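Vanadium-dependent haloperoxidase (Zobellia galactanivorans, PDB 4CIT) probably oxidises iodide with hydrogen peroxide, using a bound vanadate as cofactor, as a bacterial vanadium-dependent iodoperoxidase. Local coordinates at residues G367-S372 and E413-R418. Numbering follows the deposited sequence.
Sequences GHSVVS and EAAISR. With VO4 (vanadate ion), chain D; VO4 (vanadate ion), chain C.
H368 and R418 meet between two almost antiparallel helix segments, 367-372 and 413-418, whose axes approach to 8.3 Å with S369 opposite A415. Small residues suit this spacing: A415 CB packs against S369 OG at 3.5 Å, and A414 CB touches the S372 hydroxyl, which bonds H368 O and W292. Nearer the vanadates, the R418 guanidinium stacks flat on the imidazole, planes 17° apart, with H368 CE1 3.3 Å above the guanidinium centre. Bends at chi2 (-54°) and chi3 (-79°) bring NE over the ring face that CD covers in a CH-pi contact. H368 ND1 and R418 NE each donate to O2 of the chain D vanadate at 3.0 Å. ND1 also bonds O1 of the chain C vanadate, near the ring plane; with one N-H shared, neither bond is straight. Histidine thus offers a stacking face and two nitrogens, NE2 bonding the W266 and D267 carbonyls. Arginine stacks while NH1 salt-bridges D267 and NH2 bonds another vanadate. An alanine at R418 would probably leave D267 without its mate, bare one imidazole face and cost the vanadates the NE and NH2 donors. With the vanadate-bonding G367 amide starting helix 367-383, this forms part of the PAP2-type haloperoxidase vanadate pocket.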
loop_
_atom_site.group_PDB
_atom_site.type_symbol
_atom_site.label_atom_id
_atom_site.label_comp_id
_atom_site.label_asym_id
_atom_site.label_seq_id
_atom_site.Cartn_x
_atom_site.Cartn_y
_atom_site.Cartn_z
ATOM N N GLY A 367 -8.109 1.488 -7.786
ATOM C CA GLY A 367 -7.011 1.261 -6.922
ATOM C C GLY A 367 -7.375 0.732 -5.552
ATOM O O GLY A 367 -6.762 -0.224 -5.043
ATOM N N HIS A 368 -8.372 1.348 -4.933
ATOM C CA HIS A 368 -8.836 0.869 -3.681
ATOM C C HIS A 368 -9.217 -0.587 -3.755
ATOM O O HIS A 368 -8.951 -1.398 -2.831
ATOM C CB HIS A 368 -10.061 1.648 -3.193
ATOM C CG HIS A 368 -9.760 2.974 -2.633
ATOM N ND1 HIS A 368 -9.324 4.025 -3.410
ATOM C CD2 HIS A 368 -9.936 3.470 -1.371
ATOM C CE1 HIS A 368 -9.134 5.078 -2.619
ATOM N NE2 HIS A 368 -9.562 4.781 -1.408
ATOM N N SER A 369 -9.937 -0.947 -4.826
ATOM C CA SER A 369 -10.405 -2.305 -5.022
ATOM C C SER A 369 -9.302 -3.333 -5.236
ATOM O O SER A 369 -9.283 -4.394 -4.539
ATOM C CB SER A 369 -11.431 -2.439 -6.142
ATOM O OG SER A 369 -12.508 -1.558 -5.827
ATOM N N VAL A 370 -8.332 -2.972 -6.081
ATOM C CA VAL A 370 -7.246 -3.859 -6.373
ATOM C C VAL A 370 -6.352 -4.036 -5.116
ATOM O O VAL A 370 -5.946 -5.166 -4.787
ATOM C CB VAL A 370 -6.445 -3.433 -7.628
ATOM C CG1 VAL A 370 -5.274 -4.390 -7.834
ATOM C CG2 VAL A 370 -7.255 -3.398 -8.953
ATOM N N VAL A 371 -5.954 -2.927 -4.475
ATOM C CA VAL A 371 -4.991 -2.952 -3.371
ATOM C C VAL A 371 -5.611 -3.623 -2.191
ATOM O O VAL A 371 -5.004 -4.472 -1.581
ATOM C CB VAL A 371 -4.426 -1.563 -3.032
ATOM C CG1 VAL A 371 -3.406 -1.596 -1.913
ATOM C CG2 VAL A 371 -3.804 -0.972 -4.310
ATOM N N SER A 372 -6.902 -3.387 -1.929
ATOM C CA SER A 372 -7.605 -4.065 -0.827
ATOM C C SER A 372 -7.782 -5.514 -1.078
ATOM O O SER A 372 -7.674 -6.327 -0.153
ATOM C CB SER A 372 -9.005 -3.451 -0.641
ATOM O OG SER A 372 -8.779 -2.119 -0.264
ATOM N N GLU A 413 -15.916 -3.598 1.893
ATOM C CA GLU A 413 -16.373 -2.268 2.237
ATOM C C GLU A 413 -15.551 -1.221 1.531
ATOM O O GLU A 413 -16.063 -0.195 1.032
ATOM C CB GLU A 413 -16.421 -2.076 3.796
ATOM C CG GLU A 413 -16.986 -0.747 4.188
ATOM C CD GLU A 413 -17.068 -0.516 5.660
ATOM O OE1 GLU A 413 -17.921 -1.146 6.344
ATOM O OE2 GLU A 413 -16.241 0.302 6.094
ATOM N N ALA A 414 -14.247 -1.373 1.498
ATOM C CA ALA A 414 -13.376 -0.386 0.838
ATOM C C ALA A 414 -13.771 -0.259 -0.672
ATOM O O ALA A 414 -13.798 0.870 -1.206
ATOM C CB ALA A 414 -11.909 -0.747 0.969
ATOM N N ALA A 415 -14.078 -1.393 -1.284
ATOM C CA ALA A 415 -14.445 -1.428 -2.710
ATOM C C ALA A 415 -15.803 -0.724 -2.957
ATOM O O ALA A 415 -15.850 0.202 -3.742
ATOM C CB ALA A 415 -14.443 -2.847 -3.157
ATOM N N ILE A 416 -16.817 -1.051 -2.188
ATOM C CA ILE A 416 -18.129 -0.414 -2.378
ATOM C C ILE A 416 -18.148 1.033 -1.932
ATOM O O ILE A 416 -18.973 1.795 -2.442
ATOM C CB ILE A 416 -19.284 -1.215 -1.721
ATOM C CG1 ILE A 416 -20.653 -0.851 -2.381
ATOM C CG2 ILE A 416 -19.374 -1.049 -0.216
ATOM C CD1 ILE A 416 -20.761 -1.289 -3.816
ATOM N N SER A 417 -17.211 1.444 -1.077
ATOM C CA SER A 417 -17.111 2.863 -0.686
ATOM C C SER A 417 -16.906 3.741 -1.885
ATOM O O SER A 417 -17.308 4.890 -1.846
ATOM C CB SER A 417 -16.007 3.098 0.305
ATOM O OG SER A 417 -14.774 3.096 -0.341
ATOM N N ARG A 418 -16.278 3.204 -2.942
ATOM C CA ARG A 418 -16.052 3.977 -4.168
ATOM C C ARG A 418 -17.314 4.200 -5.018
ATOM O O ARG A 418 -17.323 5.165 -5.766
ATOM C CB ARG A 418 -14.945 3.361 -5.021
ATOM C CG ARG A 418 -13.727 2.987 -4.188
ATOM C CD ARG A 418 -13.160 4.101 -3.340
ATOM N NE ARG A 418 -12.333 5.045 -4.158
ATOM C CZ ARG A 418 -11.956 6.260 -3.814
ATOM N NH1 ARG A 418 -12.326 6.822 -2.675
ATOM N NH2 ARG A 418 -11.133 6.978 -4.653
HETATM O O2 VO4 D . -10.598 3.605 -6.077
HETATM O O1 VO4 C . -8.090 5.171 -6.030
#